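Local coordinates for protein TRAP dicarboxylate transporter, DctP subunit (Anaerococcus prevoti, PDB 4N91) that binds the uronic acid D-glucuronate, in either anomeric form, as the periplasmic-type solute receptor of a TRAP transport system, probably delivering it for uptake, at residues 154-159 with 172-177. Residues are numbered along the deposited sequence; the frame is centred on the assembly and turned at random.
Sequences RSFYTK and LKIRVQ. With BDP (beta-D-glucopyranuronic acid), chain C.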
loop_
_atom_site.group_PDB
_atom_site.type_symbol
_atom_site.label_atom_id
_atom_site.label_comp_id
_atom_site.label_asym_id
_atom_site.label_seq_id
_atom_site.Cartn_x
_atom_site.Cartn_y
_atom_site.Cartn_z
ATOM N N ARG A 154 -4.126 -7.474 3.072
ATOM C CA ARG A 154 -5.346 -6.806 3.476
ATOM C C ARG A 154 -6.458 -7.815 3.687
ATOM O O ARG A 154 -6.694 -8.688 2.849
ATOM C CB ARG A 154 -5.762 -5.773 2.431
ATOM C CG ARG A 154 -4.683 -4.716 2.229
ATOM C CD ARG A 154 -5.019 -3.731 1.202
ATOM N NE ARG A 154 -6.081 -2.788 1.566
ATOM C CZ ARG A 154 -5.876 -1.577 2.068
ATOM N NH1 ARG A 154 -4.643 -1.150 2.337
ATOM N NH2 ARG A 154 -6.917 -0.789 2.303
ATOM N N SER A 155 -7.122 -7.701 4.827
ATOM C CA SER A 155 -8.236 -8.545 5.196
ATOM C C SER A 155 -9.357 -7.699 5.788
ATOM O O SER A 155 -9.085 -6.630 6.330
ATOM C CB SER A 155 -7.794 -9.516 6.277
ATOM O OG SER A 155 -6.953 -10.526 5.749
ATOM N N PHE A 156 -10.585 -8.233 5.783
ATOM C CA PHE A 156 -11.750 -7.517 6.311
ATOM C C PHE A 156 -11.787 -7.457 7.829
ATOM O O PHE A 156 -11.503 -8.443 8.521
ATOM C CB PHE A 156 -13.032 -8.168 5.783
ATOM C CG PHE A 156 -13.214 -7.986 4.307
ATOM C CD1 PHE A 156 -13.457 -6.741 3.792
ATOM C CD2 PHE A 156 -13.120 -9.066 3.428
ATOM C CE1 PHE A 156 -13.584 -6.553 2.422
ATOM C CE2 PHE A 156 -13.256 -8.881 2.081
ATOM C CZ PHE A 156 -13.479 -7.631 1.572
ATOM N N TYR A 157 -12.199 -6.314 8.349
ATOM C CA TYR A 157 -12.553 -6.218 9.763
ATOM C C TYR A 157 -13.831 -5.403 9.883
ATOM O O TYR A 157 -14.097 -4.483 9.110
ATOM C CB TYR A 157 -11.433 -5.627 10.619
ATOM C CG TYR A 157 -10.772 -4.343 10.126
ATOM C CD1 TYR A 157 -9.693 -4.387 9.255
ATOM C CD2 TYR A 157 -11.212 -3.091 10.555
ATOM C CE1 TYR A 157 -9.056 -3.228 8.836
ATOM C CE2 TYR A 157 -10.601 -1.934 10.132
ATOM C CZ TYR A 157 -9.511 -2.006 9.278
ATOM O OH TYR A 157 -8.864 -0.862 8.862
ATOM N N THR A 158 -14.647 -5.785 10.858
ATOM C CA THR A 158 -15.959 -5.232 11.008
ATOM C C THR A 158 -16.293 -5.019 12.485
ATOM O O THR A 158 -15.665 -5.584 13.373
ATOM C CB THR A 158 -16.986 -6.209 10.427
ATOM O OG1 THR A 158 -16.752 -7.494 11.010
ATOM C CG2 THR A 158 -16.859 -6.332 8.904
ATOM N N LYS A 159 -17.306 -4.191 12.715
ATOM C CA LYS A 159 -17.769 -3.861 14.054
ATOM C C LYS A 159 -18.763 -4.849 14.634
ATOM O O LYS A 159 -18.592 -5.310 15.768
ATOM C CB LYS A 159 -18.409 -2.461 14.007
ATOM C CG LYS A 159 -18.965 -1.990 15.339
ATOM C CD LYS A 159 -19.311 -0.511 15.260
ATOM C CE LYS A 159 -19.746 0.044 16.604
ATOM N NZ LYS A 159 -20.970 -0.642 17.055
ATOM N N LEU A 172 -23.510 -4.492 3.987
ATOM C CA LEU A 172 -22.548 -3.671 4.735
ATOM C C LEU A 172 -21.925 -2.631 3.810
ATOM O O LEU A 172 -21.839 -2.819 2.582
ATOM C CB LEU A 172 -21.417 -4.515 5.326
ATOM C CG LEU A 172 -21.801 -5.636 6.301
ATOM C CD1 LEU A 172 -20.543 -6.243 6.898
ATOM C CD2 LEU A 172 -22.732 -5.126 7.369
ATOM N N LYS A 173 -21.465 -1.543 4.408
ATOM C CA LYS A 173 -20.697 -0.525 3.716
ATOM C C LYS A 173 -19.271 -0.653 4.234
ATOM O O LYS A 173 -19.020 -0.476 5.436
ATOM C CB LYS A 173 -21.210 0.869 4.084
ATOM C CG LYS A 173 -22.637 1.138 3.613
ATOM C CD LYS A 173 -23.028 2.573 3.912
ATOM C CE LYS A 173 -24.510 2.820 3.675
ATOM N NZ LYS A 173 -24.815 4.285 3.750
ATOM N N ILE A 174 -18.347 -0.994 3.338
ATOM C CA ILE A 174 -16.973 -1.274 3.723
ATOM C C ILE A 174 -16.085 -0.219 3.112
ATOM O O ILE A 174 -16.153 0.015 1.907
ATOM C CB ILE A 174 -16.525 -2.654 3.212
ATOM C CG1 ILE A 174 -17.424 -3.743 3.807
ATOM C CG2 ILE A 174 -15.064 -2.884 3.498
ATOM C CD1 ILE A 174 -17.352 -3.876 5.326
ATOM N N ARG A 175 -15.249 0.418 3.923
ATOM C CA ARG A 175 -14.322 1.421 3.393
ATOM C C ARG A 175 -13.247 0.737 2.559
ATOM O O ARG A 175 -12.730 -0.340 2.930
ATOM C CB ARG A 175 -13.672 2.235 4.513
ATOM C CG ARG A 175 -12.684 3.270 4.018
ATOM C CD ARG A 175 -11.244 2.750 3.950
ATOM N NE ARG A 175 -10.321 3.728 3.410
ATOM C CZ ARG A 175 -9.011 3.536 3.335
ATOM N NH1 ARG A 175 -8.496 2.391 3.772
ATOM N NH2 ARG A 175 -8.226 4.478 2.831
ATOM N N VAL A 176 -12.928 1.367 1.432
ATOM C CA VAL A 176 -11.788 0.987 0.617
ATOM C C VAL A 176 -11.013 2.265 0.276
ATOM O O VAL A 176 -11.452 3.371 0.575
ATOM C CB VAL A 176 -12.202 0.263 -0.665
ATOM C CG1 VAL A 176 -12.884 -1.055 -0.294
ATOM C CG2 VAL A 176 -13.124 1.130 -1.493
ATOM N N GLN A 177 -9.834 2.089 -0.303
ATOM C CA GLN A 177 -9.084 3.218 -0.819
ATOM C C GLN A 177 -9.740 3.737 -2.086
ATOM O O GLN A 177 -10.678 3.117 -2.607
ATOM C CB GLN A 177 -7.655 2.795 -1.092
ATOM C CG GLN A 177 -6.942 2.278 0.162
ATOM C CD GLN A 177 -5.474 2.010 -0.108
ATOM O OE1 GLN A 177 -4.654 2.928 -0.137
ATOM N NE2 GLN A 177 -5.150 0.769 -0.326
HETATM C C1 BDP C . -2.067 0.973 4.551
HETATM C C2 BDP C . -1.113 1.448 3.554
HETATM C C3 BDP C . -1.312 2.914 3.298
HETATM C C4 BDP C . -2.640 3.185 2.840
HETATM C C5 BDP C . -3.613 2.650 3.818
HETATM C C6 BDP C . -5.072 2.771 3.309
HETATM O O2 BDP C . 0.165 1.385 4.302
HETATM O O3 BDP C . -0.326 3.389 2.324
HETATM O O4 BDP C . -2.883 4.472 2.584
HETATM O O5 BDP C . -3.383 1.217 4.053
HETATM O O6A BDP C . -5.434 3.926 2.996
HETATM O O1 BDP C . -2.000 -0.475 4.533
HETATM O O6B BDP C . -5.846 1.797 3.454
HETATM O O HOH W 1 -8.464 0.458 6.416
#
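The guanidinium of Arg-154 is overlapped on one face by the amide of Gln-177, whose NE2 sits 3.1 Å above the guanidinium plane toward its rim. The planes are 20° apart, but NE2 of Gln-177 and NH1 of Arg-154 are both donors, so no hydrogen bond joins them; the amide nitrogen is hydrogen-bonded instead to OG of Ser-95, and NE of Arg-154 forms a salt bridge with Glu-214. At the guanidinium's edge lies NH1 of Arg-175, 3.8 Å from NH2 of Arg-154, a like-charge approach bridged by the sugar carboxylate. NH2 of Arg-154 reaches O6B of the glucuronate at 3.0 Å, and NH1 of Arg-175 the same oxygen at 2.7 Å, nearly straight at 172°. NH2 of Arg-175 takes O6A (2.9 Å), giving a two-pronged grip on the carboxylate, the signature arginine interaction of TRAP solute-binding proteins, whose ligand lies in the cleft between two alpha/beta domains. An alanine at Gln-177 would probably leave a gap over Arg-154 and beside the carboxylate, and Ser-95 without its amide partner. Farther from the sugar, strands 154-158 and 173-176, 8.9 Å apart at closest approach and 136° between their directions, meet through apolar groups. CG2 of Ile-174, anti to its backbone N, meets the edge of the Phe-156 ring at CE1 (4.1 Å), while CG2 of Thr-158 touches CD1 of Leu-172 at 4.2 Å. Met-186 packs against Phe-156 and Ile-174.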